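Glycoside hydrolase family protein (Novosphingobium sp. PP1Y, PDB 6Q2F) probably cleaves alpha-L-rhamnose units from rhamnosylated compounds by hydrolysis. Local coordinates at residues A[277-282]-A[365-370]. Sequence-based numbering, arbitrary orientation.
Sequences FVPNVR and PIMVGQ
Strands 268-277 and 366-374 are the two inner strands of a four-stranded antiparallel sheet, flanked by 249-251 and 316-325. Where 268-277 gives way to loop, their pairing runs out through a classic beta bulge, in which Gly369 and Gln370 both face Phe277. Phe277 N donates to Gln370 O (2.9 Å) in a nearly straight bond that meets the carbonyl from above its plane. In return, Phe277 O takes Gln370 N in its carbonyl plane, on a lone pair, at 3.1 Å. The same oxygen also receives a weak, strongly bent bond from Gly369 N (2.8 Å, N-H...O angle 126°), so two successive amides converge on it.

Gln370 CB lies 4.0 Å from Phe277 N and 4.2 Å from Phe277 CB, on the face the two residues share. From CG the chain extends (chi2 -174°) and leaves the partner segment, and NE2 at the tip is hydrogen-bonded to Glu372 OE1. The Phe277 ring leads away from the partner strand, CG anti to the backbone N (chi1 -177°), and Pro279 N sits over one face, offset toward the rim.

Beyond the bulge, Pro279 has no N-H to donate, and its CD lies 3.5 Å from Met367 O. Its CG meets CG of selenomethionine Met367 at 4.1 Å, the two side chains crossing nearly at right angles. Val278 brings CG1 to the same Met367 carbonyl and CG2 to within 4.3 Å of Val368 CG2. The hydrogen bonds between the segments thus all lie at Phe277; past it, carbon atoms of Val278 and Pro279 press on the Met367 carbonyl, with looser apolar contacts beside them.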
ATOM      1  N   PHE A 277     -15.241 -20.683  18.257  1.00 47.06           N
ATOM      2  CA  PHE A 277     -15.424 -19.256  18.026  1.00 47.22           C
ATOM      3  C   PHE A 277     -15.524 -18.517  19.351  1.00 51.28           C
ATOM      4  O   PHE A 277     -16.311 -18.888  20.229  1.00 51.54           O
ATOM      5  CB  PHE A 277     -16.657 -18.952  17.173  1.00 36.12           C
ATOM      6  CG  PHE A 277     -16.821 -17.489  16.873  1.00 46.12           C
ATOM      7  CD1 PHE A 277     -15.862 -16.808  16.134  1.00 38.81           C
ATOM      8  CD2 PHE A 277     -17.921 -16.789  17.340  1.00 49.06           C
ATOM      9  CE1 PHE A 277     -16.006 -15.452  15.860  1.00 39.74           C
ATOM     10  CE2 PHE A 277     -18.071 -15.436  17.075  1.00 44.67           C
ATOM     11  CZ  PHE A 277     -17.116 -14.765  16.331  1.00 40.94           C
ATOM     12  N   VAL A 278     -14.714 -17.472  19.478  1.00 45.11           N
ATOM     13  CA  VAL A 278     -14.720 -16.536  20.591  1.00 47.88           C
ATOM     14  C   VAL A 278     -15.195 -15.193  20.043  1.00 53.36           C
ATOM     15  O   VAL A 278     -14.474 -14.562  19.255  1.00 57.26           O
ATOM     16  CB  VAL A 278     -13.331 -16.416  21.229  1.00 51.05           C
ATOM     17  CG1 VAL A 278     -13.342 -15.374  22.356  1.00 45.52           C
ATOM     18  CG2 VAL A 278     -12.861 -17.771  21.724  1.00 48.78           C
ATOM     19  N   PRO A 279     -16.393 -14.732  20.398  1.00 56.99           N
ATOM     20  CA  PRO A 279     -16.868 -13.440  19.888  1.00 53.00           C
ATOM     21  C   PRO A 279     -15.906 -12.321  20.248  1.00 57.12           C
ATOM     22  O   PRO A 279     -15.149 -12.414  21.216  1.00 60.19           O
ATOM     23  CB  PRO A 279     -18.220 -13.261  20.584  1.00 49.89           C
ATOM     24  CG  PRO A 279     -18.666 -14.651  20.877  1.00 58.95           C
ATOM     25  CD  PRO A 279     -17.422 -15.439  21.175  1.00 56.46           C
ATOM     26  N   ASN A 280     -15.929 -11.266  19.432  1.00 60.64           N
ATOM     27  CA  ASN A 280     -15.145 -10.050  19.650  1.00 62.74           C
ATOM     28  C   ASN A 280     -13.713 -10.319  20.108  1.00 64.52           C
ATOM     29  O   ASN A 280     -13.362 -10.015  21.251  1.00 73.65           O
ATOM     30  CB  ASN A 280     -15.845  -9.155  20.678  1.00 62.55           C
ATOM     31  CG  ASN A 280     -17.353  -9.122  20.495  1.00 65.99           C
ATOM     32  OD1 ASN A 280     -18.103  -9.419  21.422  1.00 74.86           O
ATOM     33  ND2 ASN A 280     -17.806  -8.757  19.298  1.00 63.13           N
ATOM     34  N   VAL A 281     -12.879 -10.912  19.247  1.00 66.76           N
ATOM     35  CA  VAL A 281     -11.455 -11.016  19.546  1.00 74.49           C
ATOM     36  C   VAL A 281     -10.679  -9.800  19.068  1.00 89.38           C
ATOM     37  O   VAL A 281      -9.446  -9.796  19.166  1.00 95.62           O
ATOM     38  CB  VAL A 281     -10.806 -12.274  18.927  1.00 67.35           C
ATOM     39  CG1 VAL A 281     -11.514 -13.540  19.378  1.00 62.86           C
ATOM     40  CG2 VAL A 281     -10.804 -12.171  17.417  1.00 65.59           C
ATOM     41  N   ARG A 282     -11.358  -8.778  18.547  1.00 93.20           N
ATOM     42  CA  ARG A 282     -10.724  -7.562  18.025  1.00 95.73           C
ATOM     43  C   ARG A 282      -9.609  -7.001  18.918  1.00101.15           C
ATOM     44  O   ARG A 282      -9.277  -5.816  18.861  1.00 99.64           O
ATOM     45  CB  ARG A 282     -11.784  -6.481  17.815  1.00 93.63           C
ATOM     46  N   PRO A 365     -15.278 -10.203  30.335  1.00105.34           N
ATOM     47  CA  PRO A 365     -16.079 -11.407  30.197  1.00104.81           C
ATOM     48  C   PRO A 365     -15.610 -12.198  29.015  1.00105.79           C
ATOM     49  O   PRO A 365     -15.879 -11.789  27.898  1.00109.55           O
ATOM     50  CB  PRO A 365     -17.461 -10.854  29.882  1.00101.63           C
ATOM     51  CG  PRO A 365     -17.227  -9.520  29.269  1.00 99.92           C
ATOM     52  CD  PRO A 365     -15.791  -9.126  29.476  1.00101.94           C
ATOM     53  N   ILE A 366     -14.933 -13.307  29.236  1.00101.60           N
ATOM     54  CA  ILE A 366     -14.459 -14.100  28.129  1.00 95.28           C
ATOM     55  C   ILE A 366     -15.467 -15.174  27.773  1.00 88.30           C
ATOM     56  O   ILE A 366     -15.538 -16.193  28.404  1.00 88.74           O
ATOM     57  CB  ILE A 366     -13.143 -14.744  28.522  1.00 93.41           C
ATOM     58  CG1 ILE A 366     -12.147 -13.700  28.925  1.00 97.95           C
ATOM     59  CG2 ILE A 366     -12.613 -15.528  27.367  1.00 91.48           C
ATOM     60  CD1 ILE A 366     -11.878 -12.714  27.824  1.00 97.79           C
HETATM   61  N   MSE A 367     -16.258 -14.923  26.754  1.00 82.17           N
HETATM   62  CA  MSE A 367     -17.247 -15.865  26.349  1.00 80.82           C
HETATM   63  C   MSE A 367     -16.729 -16.665  25.207  1.00 71.81           C
HETATM   64  O   MSE A 367     -16.067 -16.100  24.344  1.00 66.38           O
HETATM   65  CB  MSE A 367     -18.469 -15.016  26.018  1.00 93.59           C
HETATM   66  CG  MSE A 367     -19.267 -15.456  24.806  1.00110.33           C
HETATM   67 SE   MSE A 367     -21.046 -16.072  25.304  1.00125.41          SE
HETATM   68  CE  MSE A 367     -22.014 -14.473  24.745  1.00121.63           C
ATOM     69  N   VAL A 368     -17.013 -17.957  25.195  1.00 65.14           N
ATOM     70  CA  VAL A 368     -16.639 -18.844  24.129  1.00 61.29           C
ATOM     71  C   VAL A 368     -17.974 -19.189  23.519  1.00 56.63           C
ATOM     72  O   VAL A 368     -18.762 -19.855  24.119  1.00 57.53           O
ATOM     73  CB  VAL A 368     -15.946 -20.079  24.624  1.00 65.29           C
ATOM     74  CG1 VAL A 368     -15.865 -21.113  23.532  1.00 61.56           C
ATOM     75  CG2 VAL A 368     -14.569 -19.721  25.099  1.00 68.01           C
ATOM     76  N   GLY A 369     -18.232 -18.702  22.320  1.00 55.04           N
ATOM     77  CA  GLY A 369     -19.516 -18.908  21.681  1.00 49.06           C
ATOM     78  C   GLY A 369     -19.721 -20.304  21.123  1.00 51.95           C
ATOM     79  O   GLY A 369     -20.821 -20.850  21.209  1.00 53.06           O
ATOM     80  N   GLN A 370     -18.677 -20.891  20.548  1.00 49.08           N
ATOM     81  CA  GLN A 370     -18.753 -22.226  19.981  1.00 45.14           C
ATOM     82  C   GLN A 370     -17.484 -22.991  20.317  1.00 51.21           C
ATOM     83  O   GLN A 370     -16.378 -22.448  20.228  1.00 52.92           O
ATOM     84  CB  GLN A 370     -18.932 -22.182  18.457  1.00 41.89           C
ATOM     85  CG  GLN A 370     -19.060 -23.557  17.806  1.00 47.40           C
ATOM     86  CD  GLN A 370     -19.087 -23.477  16.290  1.00 47.27           C
ATOM     87  OE1 GLN A 370     -18.626 -22.506  15.709  1.00 40.33           O
ATOM     88  NE2 GLN A 370     -19.636 -24.499  15.645  1.00 53.21           N
TER